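Side-chain contacts in lasso peptide isopeptidase AtxE2 (Asticcacaulis excentricus, PDB 5TXE), which hydrolyses the isopeptide bond of the threaded lasso peptides astexin-2 and astexin-3, opening them into linear peptides: residues Lys401-Thr406 against Asp511-Ile516; Thr502-Ile507 against Ser540-Ala545. The protein carries 1 engineered substitution. One frame throughout, in Å; residues are numbered along the deposited sequence.

Contact 1: Lys401-Thr406 against Asp511-Ile516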
ATOM      1  N   LYS A 401     -19.537 -12.882   6.950  1.00 44.10           N
ATOM      2  CA  LYS A 401     -20.431 -12.329   5.958  1.00 46.94           C
ATOM      3  C   LYS A 401     -19.960 -10.883   5.686  1.00 41.45           C
ATOM      4  O   LYS A 401     -19.693 -10.140   6.623  1.00 38.96           O
ATOM      5  CB  LYS A 401     -21.867 -12.392   6.514  1.00 53.19           C
ATOM      6  CG  LYS A 401     -22.959 -11.823   5.597  1.00 70.20           C
ATOM      7  CD  LYS A 401     -24.318 -11.636   6.322  1.00 79.21           C
ATOM      8  CE  LYS A 401     -25.066 -10.339   5.955  1.00 81.30           C
ATOM      9  NZ  LYS A 401     -25.757 -10.411   4.639  1.00 79.23           N
ATOM     10  N   VAL A 402     -19.871 -10.494   4.412  1.00 36.39           N
ATOM     11  CA  VAL A 402     -19.511  -9.150   4.005  1.00 37.00           C
ATOM     12  C   VAL A 402     -20.643  -8.424   3.274  1.00 40.46           C
ATOM     13  O   VAL A 402     -21.270  -8.978   2.393  1.00 42.12           O
ATOM     14  CB  VAL A 402     -18.325  -9.187   3.036  1.00 36.59           C
ATOM     15  CG1 VAL A 402     -17.812  -7.771   2.786  1.00 38.90           C
ATOM     16  CG2 VAL A 402     -17.228 -10.012   3.639  1.00 38.22           C
ATOM     17  N   GLU A 403     -20.839  -7.156   3.571  1.00 37.50           N
ATOM     18  CA  GLU A 403     -21.845  -6.391   2.910  1.00 41.23           C
ATOM     19  C   GLU A 403     -21.287  -4.989   2.652  1.00 38.68           C
ATOM     20  O   GLU A 403     -20.807  -4.337   3.565  1.00 38.39           O
ATOM     21  CB  GLU A 403     -23.065  -6.361   3.827  1.00 44.70           C
ATOM     22  CG  GLU A 403     -23.850  -5.088   3.746  1.00 54.60           C
ATOM     23  CD  GLU A 403     -25.049  -5.031   4.708  1.00 60.94           C
ATOM     24  OE1 GLU A 403     -25.208  -5.943   5.611  1.00 59.53           O
ATOM     25  OE2 GLU A 403     -25.807  -4.023   4.549  1.00 54.11           O
ATOM     26  N   ARG A 404     -21.351  -4.507   1.423  1.00 33.63           N
ATOM     27  CA  ARG A 404     -20.870  -3.171   1.129  1.00 36.48           C
ATOM     28  C   ARG A 404     -21.875  -2.105   1.497  1.00 38.46           C
ATOM     29  O   ARG A 404     -22.999  -2.189   1.060  1.00 43.83           O
ATOM     30  CB  ARG A 404     -20.576  -3.025  -0.329  1.00 38.49           C
ATOM     31  CG  ARG A 404     -19.983  -1.663  -0.663  1.00 39.24           C
ATOM     32  CD  ARG A 404     -19.017  -1.772  -1.826  1.00 38.20           C
ATOM     33  NE  ARG A 404     -17.755  -2.414  -1.456  1.00 35.52           N
ATOM     34  CZ  ARG A 404     -16.691  -2.494  -2.251  1.00 37.02           C
ATOM     35  NH1 ARG A 404     -16.701  -1.959  -3.480  1.00 37.96           N
ATOM     36  NH2 ARG A 404     -15.602  -3.082  -1.810  1.00 33.59           N
ATOM     37  N   LEU A 405     -21.449  -1.125   2.301  1.00 38.50           N
ATOM     38  CA  LEU A 405     -22.263  -0.030   2.798  1.00 39.38           C
ATOM     39  C   LEU A 405     -22.024   1.177   1.922  1.00 38.07           C
ATOM     40  O   LEU A 405     -20.887   1.415   1.478  1.00 34.89           O
ATOM     41  CB  LEU A 405     -21.868   0.405   4.233  1.00 40.73           C
ATOM     42  CG  LEU A 405     -21.888  -0.611   5.353  1.00 41.61           C
ATOM     43  CD1 LEU A 405     -21.230  -0.014   6.592  1.00 44.31           C
ATOM     44  CD2 LEU A 405     -23.301  -1.022   5.669  1.00 44.56           C
ATOM     45  N   THR A 406     -23.077   1.985   1.773  1.00 37.16           N
ATOM     46  CA  THR A 406     -23.003   3.214   1.048  1.00 37.48           C
ATOM     47  C   THR A 406     -23.827   4.276   1.690  1.00 37.70           C
ATOM     48  O   THR A 406     -24.927   4.042   2.209  1.00 42.58           O
ATOM     49  CB  THR A 406     -23.521   3.052  -0.393  1.00 40.54           C
ATOM     50  OG1 THR A 406     -24.844   2.557  -0.344  1.00 40.37           O
ATOM     51  CG2 THR A 406     -22.640   2.087  -1.237  1.00 38.21           C
ATOM     52  N   ASP A 511     -25.716   1.731  14.020  1.00 35.35           N
ATOM     53  CA  ASP A 511     -26.499   1.859  15.258  1.00 43.92           C
ATOM     54  C   ASP A 511     -28.033   1.808  15.002  1.00 49.85           C
ATOM     55  O   ASP A 511     -28.727   1.039  15.609  1.00 47.92           O
ATOM     56  CB  ASP A 511     -26.141   3.156  15.963  1.00 41.85           C
ATOM     57  CG  ASP A 511     -26.809   3.304  17.335  1.00 48.00           C
ATOM     58  OD1 ASP A 511     -27.431   2.360  17.847  1.00 46.77           O
ATOM     59  OD2 ASP A 511     -26.701   4.408  17.915  1.00 50.69           O
ATOM     60  N   ARG A 512     -28.513   2.580  14.045  1.00 52.25           N
ATOM     61  CA  ARG A 512     -29.929   2.556  13.652  1.00 55.72           C
ATOM     62  C   ARG A 512     -30.341   1.191  13.157  1.00 53.35           C
ATOM     63  O   ARG A 512     -31.431   0.767  13.434  1.00 57.23           O
ATOM     64  CB  ARG A 512     -30.211   3.603  12.562  1.00 60.96           C
ATOM     65  CG  ARG A 512     -30.187   5.011  13.127  1.00 73.85           C
ATOM     66  CD  ARG A 512     -30.503   6.108  12.093  1.00 89.90           C
ATOM     67  NE  ARG A 512     -29.577   7.258  12.200  1.00 98.36           N
ATOM     68  CZ  ARG A 512     -29.516   8.094  13.254  1.00 96.01           C
ATOM     69  NH1 ARG A 512     -30.309   7.901  14.314  1.00 95.34           N
ATOM     70  NH2 ARG A 512     -28.655   9.122  13.266  1.00 81.83           N
ATOM     71  N   ARG A 513     -29.482   0.482  12.431  1.00 52.16           N
ATOM     72  CA  ARG A 513     -29.817  -0.857  11.999  1.00 47.73           C
ATOM     73  C   ARG A 513     -29.821  -1.874  13.160  1.00 53.48           C
ATOM     74  O   ARG A 513     -30.190  -3.018  12.955  1.00 53.47           O
ATOM     75  CB  ARG A 513     -28.888  -1.326  10.872  1.00 49.47           C
ATOM     76  CG  ARG A 513     -29.162  -0.537   9.585  1.00 52.78           C
ATOM     77  CD  ARG A 513     -28.077  -0.668   8.538  1.00 49.61           C
ATOM     78  NE  ARG A 513     -27.801  -2.070   8.268  1.00 53.62           N
ATOM     79  CZ  ARG A 513     -27.137  -2.521   7.208  1.00 60.05           C
ATOM     80  NH1 ARG A 513     -26.686  -1.691   6.258  1.00 63.50           N
ATOM     81  NH2 ARG A 513     -26.914  -3.826   7.101  1.00 59.00           N
ATOM     82  N   GLY A 514     -29.450  -1.480  14.369  1.00 50.20           N
ATOM     83  CA  GLY A 514     -29.421  -2.436  15.455  1.00 51.57           C
ATOM     84  C   GLY A 514     -28.283  -3.433  15.335  1.00 50.60           C
ATOM     85  O   GLY A 514     -28.306  -4.481  15.970  1.00 51.95           O
ATOM     86  N   VAL A 515     -27.269  -3.127  14.533  1.00 47.18           N
ATOM     87  CA  VAL A 515     -26.134  -4.047  14.366  1.00 47.33           C
ATOM     88  C   VAL A 515     -25.037  -3.891  15.462  1.00 39.73           C
ATOM     89  O   VAL A 515     -24.366  -4.852  15.844  1.00 40.52           O
ATOM     90  CB  VAL A 515     -25.511  -3.862  12.978  1.00 49.64           C
ATOM     91  CG1 VAL A 515     -24.273  -4.720  12.817  1.00 47.97           C
ATOM     92  CG2 VAL A 515     -26.543  -4.178  11.928  1.00 54.93           C
ATOM     93  N   ILE A 516     -24.865  -2.699  15.996  1.00 41.60           N
ATOM     94  CA  ILE A 516     -23.744  -2.449  16.925  1.00 37.79           C
ATOM     95  C   ILE A 516     -24.174  -1.716  18.157  1.00 39.10           C
ATOM     96  O   ILE A 516     -25.197  -1.029  18.171  1.00 40.37           O
ATOM     97  CB  ILE A 516     -22.659  -1.582  16.282  1.00 35.38           C
ATOM     98  CG1 ILE A 516     -23.241  -0.257  15.802  1.00 36.65           C
ATOM     99  CG2 ILE A 516     -22.061  -2.265  15.075  1.00 34.61           C
ATOM    100  CD1 ILE A 516     -22.478   0.960  16.227  1.00 39.34           C
TER
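Glu403, on the edge strand of the alpha/beta-hydrolase sheet, pairs with Arg513, just past the C-terminal end of helix 494-512. The carboxylate and guanidinium approach from opposite directions, and the ion pair is lopsided. Arg513 presents NH1 and NH2 end-on, and both converge on one oxygen, Glu403 OE2. From NH2 of Arg513 to OE2 of Glu403 is 2.8 Å, the straighter of these two bonds at 151°; NH1 of Arg513 reaches the same OE2 at 3.0 Å. OE2 sits close to the guanidinium plane, but the carboxylate is twisted 32° from that plane, and both nitrogens reach OE2 from the same face of the carboxylate plane. NH2 meets OE2 on its syn side, somewhat off that plane, and NH1 comes from further above it. The other oxygen, Glu403 OE1, gets a weak bond from Arg513 NH2 at 3.1 Å.

Strand 401-408 is the outermost of eight in the mixed sheet, pairing with 414-421 alone, and from this margin Glu403 points toward the residues just after the helix. Beyond CG its chain is extended, while the Arg513 chain turns at chi3 (53°) before offering its nitrogens. Two residues further along the strand, Leu405 crosses the Arg513 side chain at a slant, with its CD2 3.5 Å from Arg513 NH1. Leu405 is buried, packing on Leu419 of the adjacent strand and Leu465 of the one beyond, while its CD2 lies beside the charged group.

The helix end is closed by a Schellman motif: Gly514, at positive phi, gives its N to Asp511 O at 2.9 Å. The turn is held from outside by Arg430, which forms a salt bridge with Asp511 OD1 and a hydrogen bond to Ile516 O.

Contact 2: Thr502-Ile507 against Ser540-Ala545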
ATOM      1  N   THR A 502     -17.473  11.387   8.907  1.00 30.12           N
ATOM      2  CA  THR A 502     -17.887  10.223   8.103  1.00 30.52           C
ATOM      3  C   THR A 502     -17.907   8.969   8.922  1.00 30.63           C
ATOM      4  O   THR A 502     -18.807   8.171   8.799  1.00 29.93           O
ATOM      5  CB  THR A 502     -16.979  10.015   6.882  1.00 29.86           C
ATOM      6  OG1 THR A 502     -16.964  11.200   6.106  1.00 29.61           O
ATOM      7  CG2 THR A 502     -17.446   8.867   6.011  1.00 32.05           C
ATOM      8  N   LEU A 503     -16.927   8.788   9.785  1.00 31.48           N
ATOM      9  CA  LEU A 503     -16.961   7.624  10.667  1.00 30.83           C
ATOM     10  C   LEU A 503     -18.168   7.655  11.607  1.00 28.24           C
ATOM     11  O   LEU A 503     -18.781   6.624  11.857  1.00 28.34           O
ATOM     12  CB  LEU A 503     -15.689   7.545  11.514  1.00 32.59           C
ATOM     13  CG  LEU A 503     -14.440   7.126  10.749  1.00 33.70           C
ATOM     14  CD1 LEU A 503     -13.252   7.290  11.633  1.00 33.45           C
ATOM     15  CD2 LEU A 503     -14.552   5.680  10.269  1.00 34.73           C
ATOM     16  N   GLU A 504     -18.455   8.823  12.155  1.00 28.63           N
ATOM     17  CA  GLU A 504     -19.619   9.012  13.001  1.00 32.55           C
ATOM     18  C   GLU A 504     -20.930   8.724  12.210  1.00 30.86           C
ATOM     19  O   GLU A 504     -21.802   8.053  12.730  1.00 33.25           O
ATOM     20  CB  GLU A 504     -19.620  10.386  13.632  1.00 32.53           C
ATOM     21  CG  GLU A 504     -18.509  10.575  14.681  1.00 36.36           C
ATOM     22  CD  GLU A 504     -18.374  12.013  15.191  1.00 40.59           C
ATOM     23  OE1 GLU A 504     -19.042  12.930  14.636  1.00 46.72           O
ATOM     24  OE2 GLU A 504     -17.615  12.242  16.170  1.00 48.30           O
ATOM     25  N   ASP A 505     -21.005   9.104  10.941  1.00 31.23           N
ATOM     26  CA  ASP A 505     -22.165   8.748  10.093  1.00 35.26           C
ATOM     27  C   ASP A 505     -22.288   7.246   9.940  1.00 32.29           C
ATOM     28  O   ASP A 505     -23.367   6.692  10.100  1.00 29.97           O
ATOM     29  CB  ASP A 505     -22.057   9.390   8.703  1.00 36.45           C
ATOM     30  CG  ASP A 505     -22.073  10.919   8.758  1.00 42.61           C
ATOM     31  OD1 ASP A 505     -22.627  11.464   9.726  1.00 46.72           O
ATOM     32  OD2 ASP A 505     -21.533  11.599   7.844  1.00 52.14           O
ATOM     33  N   LEU A 506     -21.179   6.563   9.670  1.00 30.24           N
ATOM     34  CA  LEU A 506     -21.243   5.123   9.511  1.00 31.92           C
ATOM     35  C   LEU A 506     -21.657   4.433  10.795  1.00 32.81           C
ATOM     36  O   LEU A 506     -22.401   3.445  10.771  1.00 32.88           O
ATOM     37  CB  LEU A 506     -19.931   4.532   9.007  1.00 32.30           C
ATOM     38  CG  LEU A 506     -19.604   4.968   7.608  1.00 34.80           C
ATOM     39  CD1 LEU A 506     -18.108   4.804   7.287  1.00 36.20           C
ATOM     40  CD2 LEU A 506     -20.461   4.142   6.645  1.00 34.75           C
ATOM     41  N   ILE A 507     -21.121   4.908  11.897  1.00 30.81           N
ATOM     42  CA  ILE A 507     -21.431   4.297  13.167  1.00 32.94           C
ATOM     43  C   ILE A 507     -22.925   4.503  13.428  1.00 35.61           C
ATOM     44  O   ILE A 507     -23.611   3.574  13.848  1.00 35.23           O
ATOM     45  CB  ILE A 507     -20.591   4.924  14.308  1.00 29.78           C
ATOM     46  CG1 ILE A 507     -19.106   4.519  14.162  1.00 31.72           C
ATOM     47  CG2 ILE A 507     -21.075   4.489  15.658  1.00 30.02           C
ATOM     48  CD1 ILE A 507     -18.209   5.285  15.100  1.00 33.32           C
ATOM     49  N   SER A 540     -13.644  13.633  19.852  1.00 29.37           N
ATOM     50  CA  SER A 540     -14.888  12.957  20.081  1.00 26.92           C
ATOM     51  C   SER A 540     -14.757  12.064  21.295  1.00 29.28           C
ATOM     52  O   SER A 540     -13.671  11.777  21.770  1.00 28.97           O
ATOM     53  CB  SER A 540     -15.245  12.130  18.874  1.00 29.72           C
ATOM     54  OG  SER A 540     -14.829  10.793  18.989  1.00 31.15           O
ATOM     55  N   HIS A 541     -15.875  11.620  21.815  1.00 28.30           N
ATOM     56  CA  HIS A 541     -15.936  10.577  22.828  1.00 25.92           C
ATOM     57  C   HIS A 541     -16.711   9.413  22.305  1.00 25.16           C
ATOM     58  O   HIS A 541     -17.372   8.689  23.023  1.00 27.26           O
ATOM     59  CB  HIS A 541     -16.593  11.139  24.097  1.00 28.36           C
ATOM     60  CG  HIS A 541     -15.761  12.155  24.803  1.00 27.12           C
ATOM     61  ND1 HIS A 541     -15.769  13.497  24.463  1.00 32.73           N
ATOM     62  CD2 HIS A 541     -14.919  12.043  25.859  1.00 30.13           C
ATOM     63  CE1 HIS A 541     -14.946  14.158  25.258  1.00 30.34           C
ATOM     64  NE2 HIS A 541     -14.409  13.297  26.107  1.00 29.88           N
ATOM     65  N   ARG A 542     -16.604   9.175  21.017  1.00 28.32           N
ATOM     66  CA  ARG A 542     -17.297   8.043  20.414  1.00 29.03           C
ATOM     67  C   ARG A 542     -16.567   6.738  20.487  1.00 28.83           C
ATOM     68  O   ARG A 542     -17.154   5.723  20.120  1.00 27.48           O
ATOM     69  CB  ARG A 542     -17.524   8.353  18.967  1.00 32.32           C
ATOM     70  CG  ARG A 542     -18.321   9.624  18.791  1.00 39.10           C
ATOM     71  CD  ARG A 542     -19.794   9.420  19.044  1.00 45.15           C
ATOM     72  NE  ARG A 542     -20.486  10.426  18.243  1.00 55.56           N
ATOM     73  CZ  ARG A 542     -21.369  10.140  17.304  1.00 52.35           C
ATOM     74  NH1 ARG A 542     -21.752   8.878  17.077  1.00 54.23           N
ATOM     75  NH2 ARG A 542     -21.883  11.125  16.599  1.00 64.77           N
ATOM     76  N   PHE A 543     -15.288   6.731  20.928  1.00 25.84           N
ATOM     77  CA  PHE A 543     -14.498   5.481  20.893  1.00 26.09           C
ATOM     78  C   PHE A 543     -14.180   4.925  22.252  1.00 25.21           C
ATOM     79  O   PHE A 543     -13.680   5.611  23.087  1.00 27.99           O
ATOM     80  CB  PHE A 543     -13.247   5.751  20.066  1.00 25.88           C
ATOM     81  CG  PHE A 543     -13.585   6.241  18.698  1.00 25.27           C
ATOM     82  CD1 PHE A 543     -14.149   5.380  17.783  1.00 27.55           C
ATOM     83  CD2 PHE A 543     -13.381   7.517  18.344  1.00 26.00           C
ATOM     84  CE1 PHE A 543     -14.476   5.805  16.536  1.00 25.18           C
ATOM     85  CE2 PHE A 543     -13.721   7.956  17.094  1.00 24.60           C
ATOM     86  CZ  PHE A 543     -14.258   7.089  16.196  1.00 24.49           C
ATOM     87  N   ALA A 544     -14.459   3.662  22.489  1.00 27.43           N
ATOM     88  CA  ALA A 544     -14.198   3.102  23.783  1.00 26.01           C
ATOM     89  C   ALA A 544     -12.802   2.429  23.907  1.00 27.60           C
ATOM     90  O   ALA A 544     -12.407   2.019  25.021  1.00 24.93           O
ATOM     91  CB  ALA A 544     -15.255   2.088  24.100  1.00 24.34           C
ATOM     92  N   ALA A 545     -12.118   2.233  22.785  1.00 26.13           N
ATOM     93  CA  ALA A 545     -10.740   1.650  22.772  1.00 25.02           C
ATOM     94  C   ALA A 545     -10.090   1.897  21.428  1.00 24.93           C
ATOM     95  O   ALA A 545     -10.809   2.086  20.420  1.00 25.39           O
ATOM     96  CB  ALA A 545     -10.775   0.183  23.097  1.00 24.16           C
TER
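Glu504, midway along helix 494-512, lies against Arg542 in the loop that leads from helix 528-539 into strand 545-548 of the alpha/beta-hydrolase sheet. Helix 528-539 is the one that follows the nucleophile position, and the loop closes the beta-alpha-beta crossover from strand 521-525 through that helix to strand 545-548. The two side chains cross at about a right angle, yet their flat groups are stacked, with carboxylate and guanidinium planes 15° apart. Glu504 CG sits 3.8 Å above the Arg542 guanidinium, over its centre, with CB over the same face. The polar part of the contact is a long ion pair without a directed N-H: Glu504 OE1 is 3.9 Å from Arg542 NH2 and well out of the guanidinium plane. Arg542 NH1 instead makes a salt bridge with Asp508, one turn further along the helix, and Glu504 OE1 has a weak hydrogen bond with His501 ND1. Glu504 OE2 rests on carbon, 3.6 Å from Ser540 CB and 3.8 Å from Arg542 CG. A bend at chi2 (-78°) turns the arginine chain so that the guanidinium presents one face to Glu504 CB and CG.

A turn further on, Ile507 sends its CD1 into the hydrophobic layer between helix and sheet. That methyl lies 4.0 Å from Phe543 CE1, meeting the ring at a slant. Ile507 and Phe543 both pack on Val521 and Ile435 of the central strands, which makes this apolar pair part of the core beneath the helix. Phe543 is covered on one ring face by its own neighbour, Arg542 CB, 4.2 Å above the ring centre. Ser540 begins the loop with an ST turn: its OG, also hydrogen-bonded to Gly536 O, accepts from Arg542 N at 3.1 Å in a nearly straight bond of 170°.

Both contacts use helix 494-512 of the alpha/beta-hydrolase domain, and their centres are 14 Å apart. Along the chain their segments alternate: 401-406, 502-507, 511-516, 540-545. Contact 1 lies where the helix ends, joining it to edge strand 401-408; contact 2 lies further back on the helix and joins it to the loop before strand 545-548. They meet directly, with Ile516 CD1 3.7 Å from Ile507 O and Leu405 CD1 4.2 Å from Leu506 CD2. The helix thus packs across one face of the sheet, from near its edge strand to the central strands, one of which, 521-525, leads to the nucleophile position (Ala527 in this engineered variant). Both contacts lie away from the active site.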